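Local coordinates for protein 6-aminohexanoate-dimer hydrolase (Bacillus anthracis, PDB 4GB7) that is a putative 6-aminohexanoate-dimer hydrolase of the beta-lactamase family, probably cleaving the amide bond of short nylon-type oligomers by way of a serine nucleophile, at residues L182-D187 with A241-V246. Numbering follows the deposited sequence.
Sequences LQQLMD and APPGSV
The turn that sets Pro243 and Gly244 against Gln184 closes on the carbonyl oxygen of Pro242, which takes two bonds from Ser245. OG donates at 2.7 Å to Pro242 O, in the carbonyl plane and on a lone pair, while Ser245 N supplies the backbone bond of a type II beta turn. Proline suits the second position because its ring fixes phi near the value required. Glycine suits the third, where phi of Gly244 is positive (93°) and a beta carbon would jam against the preceding carbonyl as well as the Gln184 amide.

Gln184, on helix 182-186, lays its terminal amide face to face over the Pro243-Gly244 peptide, with CD 3.8 Å from Pro243 C and the two planes tilted by roughly 20°. Its CG is anti to the carbonyl carbon (chi1 -71°) and the chain is extended beyond, which carries the amide out to the turn. OE1 touches CB of the Pro243 ring at 3.4 Å. NE2 comes equally near Pro243 O, but that oxygen lies over the face of the amide, where no N-H points, and the pair is not a hydrogen bond. At the other end of the amide, OE1 accepts from the backbone N of Thr181, just before the helix, which limits the amide's rotation.

The turn belongs to the loop between strand 238-241 and helix 251-265, within the beta-lactamase-family region, and this small surface contact buries 117 Å², both sides summed. Gly244 also bonds through its backbone to Gln189, beyond helix 182-186. Across the two segments themselves, contact therefore rests on van der Waals packing of amide on peptide, with polar bonds shaping each partner separately.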
loop_
_atom_site.group_PDB
_atom_site.type_symbol
_atom_site.label_atom_id
_atom_site.label_comp_id
_atom_site.label_asym_id
_atom_site.label_seq_id
_atom_site.Cartn_x
_atom_site.Cartn_y
_atom_site.Cartn_z
ATOM N N LEU A 182 10.390 -15.028 8.346
ATOM C CA LEU A 182 10.226 -13.681 7.839
ATOM C C LEU A 182 9.896 -13.697 6.345
ATOM O O LEU A 182 9.037 -12.920 5.901
ATOM C CB LEU A 182 11.448 -12.827 8.101
ATOM C CG LEU A 182 11.498 -12.212 9.485
ATOM C CD1 LEU A 182 11.465 -13.232 10.617
ATOM C CD2 LEU A 182 12.708 -11.299 9.593
ATOM N N GLN A 183 10.578 -14.552 5.586
ATOM C CA GLN A 183 10.330 -14.701 4.167
ATOM C C GLN A 183 8.884 -15.119 3.877
ATOM O O GLN A 183 8.257 -14.565 2.966
ATOM C CB GLN A 183 11.365 -15.621 3.491
ATOM C CG GLN A 183 11.301 -15.536 1.962
ATOM C CD GLN A 183 11.601 -14.134 1.436
ATOM O OE1 GLN A 183 12.642 -13.569 1.708
ATOM N NE2 GLN A 183 10.683 -13.582 0.652
ATOM N N GLN A 184 8.364 -16.077 4.638
ATOM C CA GLN A 184 6.934 -16.469 4.538
ATOM C C GLN A 184 5.984 -15.315 4.755
ATOM O O GLN A 184 4.970 -15.165 4.027
ATOM C CB GLN A 184 6.634 -17.670 5.450
ATOM C CG GLN A 184 7.287 -18.923 4.879
ATOM C CD GLN A 184 7.390 -20.084 5.904
ATOM O OE1 GLN A 184 7.156 -19.900 7.144
ATOM N NE2 GLN A 184 7.761 -21.257 5.416
ATOM N N LEU A 185 6.302 -14.486 5.743
ATOM C CA LEU A 185 5.514 -13.272 6.017
ATOM C C LEU A 185 5.598 -12.296 4.837
ATOM O O LEU A 185 4.537 -11.770 4.330
ATOM C CB LEU A 185 5.966 -12.616 7.324
ATOM C CG LEU A 185 5.732 -13.393 8.608
ATOM C CD1 LEU A 185 6.603 -12.883 9.756
ATOM C CD2 LEU A 185 4.285 -13.394 9.070
HETATM N N MSE A 186 6.821 -12.025 4.409
HETATM C CA MSE A 186 7.086 -11.177 3.220
HETATM C C MSE A 186 6.289 -11.611 1.975
HETATM O O MSE A 186 5.789 -10.763 1.195
HETATM C CB MSE A 186 8.586 -11.159 2.899
HETATM C CG MSE A 186 9.455 -10.366 3.862
HETATM SE SE MSE A 186 9.198 -8.476 3.559
HETATM C CE MSE A 186 10.609 -8.301 2.284
ATOM N N ASP A 187 6.136 -12.929 1.804
ATOM C CA ASP A 187 5.443 -13.479 0.643
ATOM C C ASP A 187 3.956 -13.786 0.870
ATOM O O ASP A 187 3.323 -14.414 -0.001
ATOM C CB ASP A 187 6.181 -14.737 0.135
ATOM C CG ASP A 187 7.533 -14.405 -0.506
ATOM O OD1 ASP A 187 7.670 -13.279 -1.014
ATOM O OD2 ASP A 187 8.455 -15.241 -0.437
ATOM N N ALA A 241 -3.581 -23.102 7.638
ATOM C CA ALA A 241 -2.743 -23.947 6.799
ATOM C C ALA A 241 -1.295 -23.727 7.178
ATOM O O ALA A 241 -0.970 -22.730 7.815
ATOM C CB ALA A 241 -2.966 -23.729 5.319
ATOM N N PRO A 242 -0.428 -24.683 6.816
ATOM C CA PRO A 242 0.934 -24.514 7.282
ATOM C C PRO A 242 1.620 -23.313 6.635
ATOM O O PRO A 242 1.393 -23.030 5.453
ATOM C CB PRO A 242 1.613 -25.832 6.871
ATOM C CG PRO A 242 0.494 -26.811 6.832
ATOM C CD PRO A 242 -0.668 -26.034 6.280
ATOM N N PRO A 243 2.490 -22.647 7.389
ATOM C CA PRO A 243 3.168 -21.511 6.780
ATOM C C PRO A 243 4.067 -21.920 5.603
ATOM O O PRO A 243 4.770 -22.952 5.629
ATOM C CB PRO A 243 3.956 -20.909 7.943
ATOM C CG PRO A 243 4.147 -22.009 8.898
ATOM C CD PRO A 243 2.899 -22.837 8.801
ATOM N N GLY A 244 3.999 -21.149 4.534
ATOM C CA GLY A 244 4.727 -21.468 3.334
ATOM C C GLY A 244 3.935 -22.283 2.330
ATOM O O GLY A 244 4.345 -22.403 1.164
ATOM N N SER A 245 2.778 -22.818 2.732
ATOM C CA SER A 245 2.093 -23.819 1.908
ATOM C C SER A 245 1.254 -23.253 0.782
ATOM O O SER A 245 1.072 -23.922 -0.252
ATOM C CB SER A 245 1.247 -24.744 2.784
ATOM O OG SER A 245 0.114 -24.094 3.309
ATOM N N VAL A 246 0.758 -22.032 0.968
ATOM C CA VAL A 246 -0.101 -21.370 -0.029
ATOM C C VAL A 246 -0.107 -19.858 0.238
ATOM O O VAL A 246 0.132 -19.427 1.356
ATOM C CB VAL A 246 -1.553 -21.893 0.017
ATOM C CG1 VAL A 246 -2.227 -21.542 1.348
ATOM C CG2 VAL A 246 -2.356 -21.404 -1.178
#